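Local coordinates for quinoline 2-oxidoreductase medium subunit (Pseudomonas putida, PDB 1T3Q) that carries the FAD cofactor of the molybdenum hydroxylase quinoline 2-oxidoreductase and probably passes electrons as part of this three-subunit enzyme, at the interface of chains B and A and the interface of chains C and A. Coordinates in Å, arbitrary orientation; residue numbers count along the deposited sequence, not the author numbering. Chains: chain A, quinoline 2-oxidoreductase medium subunit; chain B, quinoline 2-oxidoreductase small subunit; chain C, quinoline 2-oxidoreductase large subunit.

Contact 1 joins the medium subunit to the small iron-sulfur subunit, and contact 2 joins it to the large molybdenum subunit; the centres of their C-alpha atoms lie about 16 Å apart. No residue is shared, but chain A's helix 36-41 connects them: A:Leu37 in its first turn faces chain B, and A:Phe42, directly after its last residue, faces chain C. Helix 285-291 of chain C and the 3-10 helix 67-69 of chain B supply part of the other sides. One short helix and the residue that follows it therefore touch both partners, which would help to fix the relative placement of the three subunits.

Contact 1: the interface of chains B and A. Residues chain B 66, 69-70; chain A 32-34, 37, 108.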
# COMPACT_ATOMS: atom_id res chain seq x y z
N ARG B 66 -25.75 -7.60 18.20
CA ARG B 66 -25.41 -6.59 17.20
C ARG B 66 -24.36 -5.68 17.83
O ARG B 66 -24.64 -4.99 18.81
CB ARG B 66 -26.63 -5.75 16.83
CG ARG B 66 -27.82 -6.52 16.29
CD ARG B 66 -27.48 -7.30 15.01
NE ARG B 66 -28.69 -7.52 14.23
CZ ARG B 66 -29.03 -8.66 13.63
NH1 ARG B 66 -30.16 -8.73 12.95
NH2 ARG B 66 -28.24 -9.73 13.72
N LEU B 69 -25.09 -1.97 17.97
CA LEU B 69 -26.06 -1.55 18.98
C LEU B 69 -25.58 -1.89 20.39
O LEU B 69 -26.38 -2.06 21.31
CB LEU B 69 -27.43 -2.18 18.71
CG LEU B 69 -28.11 -1.79 17.40
CD1 LEU B 69 -29.56 -2.24 17.46
CD2 LEU B 69 -28.06 -0.27 17.18
N THR B 70 -24.27 -2.00 20.54
CA THR B 70 -23.64 -2.27 21.83
C THR B 70 -22.58 -1.20 21.98
O THR B 70 -21.76 -1.02 21.09
CB THR B 70 -22.93 -3.65 21.86
OG1 THR B 70 -23.88 -4.70 21.60
CG2 THR B 70 -22.28 -3.88 23.22
N GLY A 32 -30.63 -2.52 27.34
CA GLY A 32 -30.10 -3.34 26.26
C GLY A 32 -29.60 -2.54 25.06
O GLY A 32 -28.86 -3.05 24.22
N GLY A 33 -30.03 -1.28 24.98
CA GLY A 33 -29.62 -0.39 23.90
C GLY A 33 -30.22 -0.63 22.52
O GLY A 33 -29.92 0.12 21.59
N GLN A 34 -31.08 -1.64 22.38
CA GLN A 34 -31.66 -1.97 21.08
C GLN A 34 -32.69 -0.98 20.52
O GLN A 34 -33.06 -1.07 19.35
CB GLN A 34 -32.24 -3.38 21.12
CG GLN A 34 -31.26 -4.41 21.68
CD GLN A 34 -29.95 -4.47 20.91
OE1 GLN A 34 -29.87 -5.04 19.83
NE2 GLN A 34 -28.91 -3.86 21.47
N LEU A 37 -30.02 3.16 21.11
CA LEU A 37 -28.89 3.41 20.22
C LEU A 37 -29.36 3.74 18.80
O LEU A 37 -28.78 4.60 18.14
CB LEU A 37 -27.91 2.22 20.23
CG LEU A 37 -27.25 1.91 21.59
CD1 LEU A 37 -25.96 1.14 21.37
CD2 LEU A 37 -26.96 3.19 22.35
N ARG A 108 -30.16 -8.97 23.82
CA ARG A 108 -29.83 -7.72 24.52
C ARG A 108 -31.05 -6.96 25.04
O ARG A 108 -31.01 -6.35 26.11
CB ARG A 108 -29.03 -6.78 23.61
CG ARG A 108 -27.60 -7.23 23.33
CD ARG A 108 -26.77 -6.09 22.75
NE ARG A 108 -26.55 -5.00 23.71
CZ ARG A 108 -25.69 -5.05 24.73
NH1 ARG A 108 -25.58 -4.01 25.55
NH2 ARG A 108 -24.94 -6.13 24.92
O HOH W 1 -28.18 -7.28 19.83
O HOH W 2 -26.49 -1.44 24.08
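With CG beside its backbone N (chi1 -50°) and the chain bent at chi2 (-57°), A:Gln34 folds its amide back over CB and CD1 of B:Leu69. The evidence for a polar link is modest: NE2 lies 3.1 Å from the carbonyl O of B:Leu69, a weak, strongly bent hydrogen bond. The same NE2 makes a straighter one to A:Gly32 O (2.9 Å, 160° at H), with the acceptor near the amide plane. A:Gly32 O is gripped again from the opposite face of its carbonyl plane by A:Arg108 NE at 3.1 Å, so the glutamine and arginine are positioned by one backbone atom. Water 1 joins A:Gln34 OE1 (2.8 Å) to the backbone N of B:Arg66. Water 2 sits 2.8 Å from B:Leu69 O and also bonds A:Gly32 O and A:Arg108 NH1. From helix 36-41, CD1 of A:Leu37 packs 3.6 Å from CA of B:Leu69. B:Thr70 places OG1 3.3 Å above the guanidinium plane of A:Arg108, near its rim; that hydroxyl donates to B:Arg66 O at 2.9 Å within its own chain. The A:Gly32-A:Gly33-A:Gln34 loop binds FAD, while B:Leu69 borders the flavin pocket and B:Arg66 a [2Fe-2S] cluster pocket. The contact thus holds flavin and cluster sites side by side, in keeping with electron transfer between them.

Contact 2: the interface of chains C and A. Residues chain C 284-286, 707; chain A 1, 42.
C:Asp284 meets A:Met1 from an extended stretch of backbone (psi 175°) that turns directly into helix 285-291, where C:Arg285 and C:Gln286 have helical torsions and C:Gln286 faces A:Phe42. Chain C is the molybdopterin-binding subunit of the xanthine dehydrogenase family, and this helix presents its first turn to the flavin subunit. OD2 of C:Asp284 lies 3.0 Å from the backbone N of C:Gln286, a placement that would suit a helix-capping carboxylate.

C:Gln286 bends at chi2 (57°), which brings its amide broadside to A:Phe42. CD lies in the ring plane at the edge, 3.4 Å from CE2, and the amide and ring planes stand 90° apart: the ring directs its edge onto the flat face of the amide. Both polar ends flank this point, with CE2 3.5 Å from OE1 and 3.7 Å from NE2, so the edge is centred over the amide carbon. Replaced by alanine, C:Gln286 would probably leave a gap beside CE2 and deprive the phenyl ring of the amide face that limits its turning.

The neighbouring corner of the ring is met by C:Thr707, whose methyl CG2 reaches CZ at 3.3 Å. This threonine comes from a loop far along the chain, so the ring tip sits between two separate segments of the large subunit.

A:Met1, the chain's first residue, is poorly ordered, and its contacts are approximate. As modelled it crosses C:Asp284 obliquely, its CB about 3.5 Å from CB of the aspartate. Its modelled approach to OE1 of C:Gln286 is too close to be trusted, which leaves the exact course of its thioether doubtful.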
# COMPACT_ATOMS: atom_id res chain seq x y z
N ASP C 284 -23.26 6.29 5.32
CA ASP C 284 -24.09 5.42 6.14
C ASP C 284 -25.29 4.96 5.32
O ASP C 284 -25.49 5.40 4.19
CB ASP C 284 -24.52 6.11 7.44
CG ASP C 284 -25.35 7.37 7.21
OD1 ASP C 284 -25.17 8.33 7.99
OD2 ASP C 284 -26.18 7.40 6.28
N ARG C 285 -26.10 4.06 5.88
CA ARG C 285 -27.25 3.53 5.16
C ARG C 285 -28.26 4.58 4.69
O ARG C 285 -28.82 4.46 3.60
CB ARG C 285 -27.96 2.48 6.02
CG ARG C 285 -29.13 1.78 5.31
CD ARG C 285 -28.70 1.13 4.00
NE ARG C 285 -27.59 0.19 4.16
CZ ARG C 285 -27.02 -0.47 3.16
NH1 ARG C 285 -27.45 -0.30 1.92
NH2 ARG C 285 -26.02 -1.31 3.41
N GLN C 286 -28.49 5.61 5.49
CA GLN C 286 -29.43 6.66 5.11
C GLN C 286 -28.94 7.42 3.89
O GLN C 286 -29.72 7.74 2.99
CB GLN C 286 -29.66 7.62 6.28
CG GLN C 286 -30.55 7.03 7.35
CD GLN C 286 -30.00 5.73 7.89
OE1 GLN C 286 -28.95 5.71 8.52
NE2 GLN C 286 -30.71 4.62 7.64
N THR C 707 -34.40 3.91 5.76
CA THR C 707 -33.85 2.89 6.66
C THR C 707 -34.27 1.49 6.25
O THR C 707 -35.21 1.30 5.49
CB THR C 707 -34.33 3.11 8.11
OG1 THR C 707 -35.71 2.77 8.21
CG2 THR C 707 -34.15 4.57 8.52
N MET A 1 -24.73 9.43 11.29
CA MET A 1 -25.26 8.15 11.84
C MET A 1 -24.45 7.71 13.05
O MET A 1 -24.72 6.66 13.64
CB MET A 1 -25.25 7.08 10.75
CG MET A 1 -25.78 5.72 11.17
SD MET A 1 -27.01 5.07 10.02
CE MET A 1 -28.37 4.76 11.15
N PHE A 42 -29.58 8.14 14.80
CA PHE A 42 -30.31 9.11 13.99
C PHE A 42 -30.27 10.48 14.66
O PHE A 42 -30.87 11.43 14.17
CB PHE A 42 -31.77 8.67 13.84
CG PHE A 42 -31.96 7.50 12.92
CD1 PHE A 42 -32.90 6.52 13.21
CD2 PHE A 42 -31.21 7.39 11.75
CE1 PHE A 42 -33.10 5.45 12.34
CE2 PHE A 42 -31.40 6.32 10.88
CZ PHE A 42 -32.34 5.35 11.18